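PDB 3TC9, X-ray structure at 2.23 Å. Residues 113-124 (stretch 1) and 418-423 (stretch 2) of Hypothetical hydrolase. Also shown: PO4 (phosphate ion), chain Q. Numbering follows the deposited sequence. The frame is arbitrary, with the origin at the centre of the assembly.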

# COMPACT_ATOMS: atom_id res chain seq x y z
N LEU B 113 0.08 22.87 12.28
CA LEU B 113 -0.39 24.25 12.23
C LEU B 113 -0.81 24.78 13.58
O LEU B 113 -1.30 24.02 14.44
CB LEU B 113 -1.59 24.35 11.28
CG LEU B 113 -1.33 24.38 9.75
CD1 LEU B 113 -2.61 24.57 9.01
CD2 LEU B 113 -0.40 25.48 9.38
N GLY B 114 -0.72 26.09 13.72
CA GLY B 114 -1.14 26.76 14.93
C GLY B 114 -0.05 26.95 15.95
O GLY B 114 0.92 26.19 16.02
N THR B 115 -0.20 27.98 16.76
CA THR B 115 0.73 28.25 17.84
C THR B 115 0.02 28.99 18.99
O THR B 115 -1.04 29.60 18.81
CB THR B 115 1.99 29.01 17.37
OG1 THR B 115 3.03 28.78 18.34
CG2 THR B 115 1.74 30.51 17.18
N MSE B 116 0.65 28.92 20.16
CA MSE B 116 0.19 29.63 21.34
C MSE B 116 1.34 30.43 21.83
O MSE B 116 2.48 30.14 21.45
CB MSE B 116 -0.34 28.68 22.41
CG MSE B 116 -1.57 27.94 21.97
SE MSE B 116 -2.15 26.89 23.42
CE MSE B 116 -3.40 28.19 24.24
N TYR B 117 1.07 31.49 22.60
CA TYR B 117 2.14 32.30 23.16
C TYR B 117 1.96 32.42 24.68
O TYR B 117 0.98 31.89 25.23
CB TYR B 117 2.28 33.67 22.46
CG TYR B 117 1.04 34.54 22.47
CD1 TYR B 117 0.09 34.44 21.46
CD2 TYR B 117 0.88 35.55 23.42
CE1 TYR B 117 -1.02 35.28 21.43
CE2 TYR B 117 -0.23 36.39 23.39
CZ TYR B 117 -1.18 36.24 22.40
OH TYR B 117 -2.30 37.05 22.39
N ASP B 118 2.94 33.07 25.36
CA ASP B 118 3.00 33.31 26.81
C ASP B 118 2.95 31.98 27.59
O ASP B 118 2.04 31.77 28.39
CB ASP B 118 1.87 34.28 27.25
CG ASP B 118 2.18 35.08 28.50
OD1 ASP B 118 3.25 35.72 28.54
OD2 ASP B 118 1.30 35.14 29.39
N GLY B 119 3.91 31.10 27.33
CA GLY B 119 3.99 29.77 27.93
C GLY B 119 2.76 28.92 27.68
O GLY B 119 2.22 28.32 28.61
N ASN B 120 2.27 28.94 26.41
CA ASN B 120 1.09 28.24 25.90
C ASN B 120 -0.19 28.55 26.73
O ASN B 120 -0.97 27.64 27.04
CB ASN B 120 1.34 26.72 25.78
CG ASN B 120 2.42 26.40 24.79
OD1 ASN B 120 2.44 26.91 23.65
ND2 ASN B 120 3.34 25.57 25.20
N THR B 121 -0.41 29.83 27.05
CA THR B 121 -1.59 30.29 27.81
C THR B 121 -2.54 31.11 26.91
O THR B 121 -3.75 31.19 27.18
CB THR B 121 -1.15 31.14 29.04
OG1 THR B 121 -0.26 30.40 29.87
CG2 THR B 121 -2.32 31.63 29.89
N LYS B 122 -1.99 31.75 25.86
CA LYS B 122 -2.77 32.61 24.98
C LYS B 122 -2.56 32.23 23.52
O LYS B 122 -1.61 31.53 23.17
CB LYS B 122 -2.38 34.08 25.21
CG LYS B 122 -2.43 34.55 26.66
CD LYS B 122 -1.75 35.89 26.82
CE LYS B 122 -1.73 36.36 28.25
NZ LYS B 122 -1.08 37.70 28.35
N TYR B 123 -3.48 32.64 22.69
CA TYR B 123 -3.44 32.38 21.25
C TYR B 123 -4.29 33.42 20.54
O TYR B 123 -5.24 33.96 21.13
CB TYR B 123 -3.91 30.93 20.92
CG TYR B 123 -5.41 30.70 20.99
CD1 TYR B 123 -6.05 30.54 22.22
CD2 TYR B 123 -6.17 30.59 19.84
CE1 TYR B 123 -7.43 30.31 22.29
CE2 TYR B 123 -7.54 30.33 19.89
CZ TYR B 123 -8.17 30.21 21.12
OH TYR B 123 -9.52 29.97 21.16
N ASP B 124 -3.96 33.69 19.28
CA ASP B 124 -4.71 34.64 18.46
C ASP B 124 -5.56 33.91 17.42
O ASP B 124 -5.12 32.91 16.84
CB ASP B 124 -3.76 35.65 17.76
CG ASP B 124 -2.93 36.53 18.68
OD1 ASP B 124 -3.50 37.12 19.63
OD2 ASP B 124 -1.72 36.68 18.40
P PO4 Q . -13.03 26.86 24.15
O1 PO4 Q . -11.91 26.18 25.02
O2 PO4 Q . -14.43 26.28 24.59
O3 PO4 Q . -12.79 26.60 22.64
O4 PO4 Q . -13.06 28.43 24.31
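Stretch 2, residues 418-423: RENRRI

The shortest polar contact between the stretches joins Arg422 to the turn of stretch 1 closed by backbone hydrogen bonds between Tyr117 and Lys122: Arg422 NH2 donates to Asn120 OD1 at 2.7 Å, nearly in line and close to the guanidinium plane. A long, extended arginine suits this reach, for its CA-to-CB bond points sideways, but its end comes nearer, as far as Asn120. The same group donates back to its own stretch, from Arg422 NH1 to Asn420 O (2.8 Å), while Arg422 NE donates a hydrogen bond to water 1 (2.8 Å), which in turn donates to Gly114 O (3.1 Å). Arg421 NH2 also donates, to phosphate O1 (2.8 Å).

Where Leu113 meets Ile423, the backbones run antiparallel. The two form a hydrogen-bonded pair, Ile423 N to Leu113 O at 2.9 Å and Leu113 N to Ile423 O at 3.2 Å, and their apolar side chains meet on a shared face of the sheet, Leu113 CB to Ile423 CB 4.1 Å. Next comes Gly114, where a CB would clash with Arg421 O and the backbone angles themselves call for glycine.

Arg421, at positive phi, comes just before the strand that begins at Arg422. Its aliphatic CD lies over the Tyr123 ring, 3.8 Å from the centroid. The unbranched side chain of selenomethionine Met116 points toward stretch 2 and packs alongside, Met116 CE 3.6 Å from Arg421 CG and Met116 SE 3.5 Å from Asn420 O.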

# COMPACT_ATOMS: atom_id res chain seq x y z
N ARG B 418 -7.77 20.07 20.60
CA ARG B 418 -8.55 21.17 21.15
C ARG B 418 -7.78 22.12 22.08
O ARG B 418 -7.62 23.27 21.69
CB ARG B 418 -9.85 20.70 21.82
CG ARG B 418 -10.82 21.82 22.26
CD ARG B 418 -11.26 22.67 21.08
NE ARG B 418 -12.31 23.64 21.41
CZ ARG B 418 -13.61 23.43 21.24
NH1 ARG B 418 -14.05 22.26 20.80
NH2 ARG B 418 -14.48 24.40 21.51
N GLU B 419 -7.35 21.69 23.28
CA GLU B 419 -6.74 22.60 24.26
C GLU B 419 -5.37 23.10 23.87
O GLU B 419 -4.90 24.09 24.44
CB GLU B 419 -6.68 21.98 25.68
CG GLU B 419 -7.97 21.32 26.18
CD GLU B 419 -9.32 22.01 26.00
OE1 GLU B 419 -9.35 23.26 25.97
OE2 GLU B 419 -10.34 21.29 25.95
N ASN B 420 -4.71 22.43 22.90
CA ASN B 420 -3.41 22.87 22.45
C ASN B 420 -3.54 23.89 21.29
O ASN B 420 -2.54 24.49 20.91
CB ASN B 420 -2.56 21.66 22.09
CG ASN B 420 -2.18 20.92 23.33
OD1 ASN B 420 -1.99 21.51 24.40
ND2 ASN B 420 -2.13 19.62 23.25
N ARG B 421 -4.78 24.10 20.77
CA ARG B 421 -5.13 25.09 19.74
C ARG B 421 -4.30 24.89 18.47
O ARG B 421 -4.00 25.84 17.73
CB ARG B 421 -4.97 26.55 20.25
CG ARG B 421 -5.52 26.82 21.64
CD ARG B 421 -7.01 26.74 21.64
NE ARG B 421 -7.55 26.88 22.98
CZ ARG B 421 -8.82 26.68 23.30
NH1 ARG B 421 -9.70 26.33 22.36
NH2 ARG B 421 -9.22 26.80 24.55
N ARG B 422 -3.96 23.63 18.20
CA ARG B 422 -3.12 23.24 17.07
C ARG B 422 -3.69 22.09 16.29
O ARG B 422 -4.47 21.29 16.81
CB ARG B 422 -1.73 22.83 17.60
CG ARG B 422 -0.85 23.99 18.12
CD ARG B 422 0.15 23.44 19.11
NE ARG B 422 1.16 24.40 19.59
CZ ARG B 422 1.15 24.94 20.81
NH1 ARG B 422 0.17 24.69 21.66
NH2 ARG B 422 2.13 25.75 21.19
N ILE B 423 -3.22 21.97 15.04
CA ILE B 423 -3.44 20.84 14.15
C ILE B 423 -2.17 20.01 14.29
O ILE B 423 -1.07 20.49 14.01
CB ILE B 423 -3.79 21.23 12.67
CG1 ILE B 423 -5.01 22.19 12.58
CG2 ILE B 423 -4.00 19.97 11.80
CD1 ILE B 423 -6.35 21.67 13.12
O HOH W 1 3.22 25.38 18.01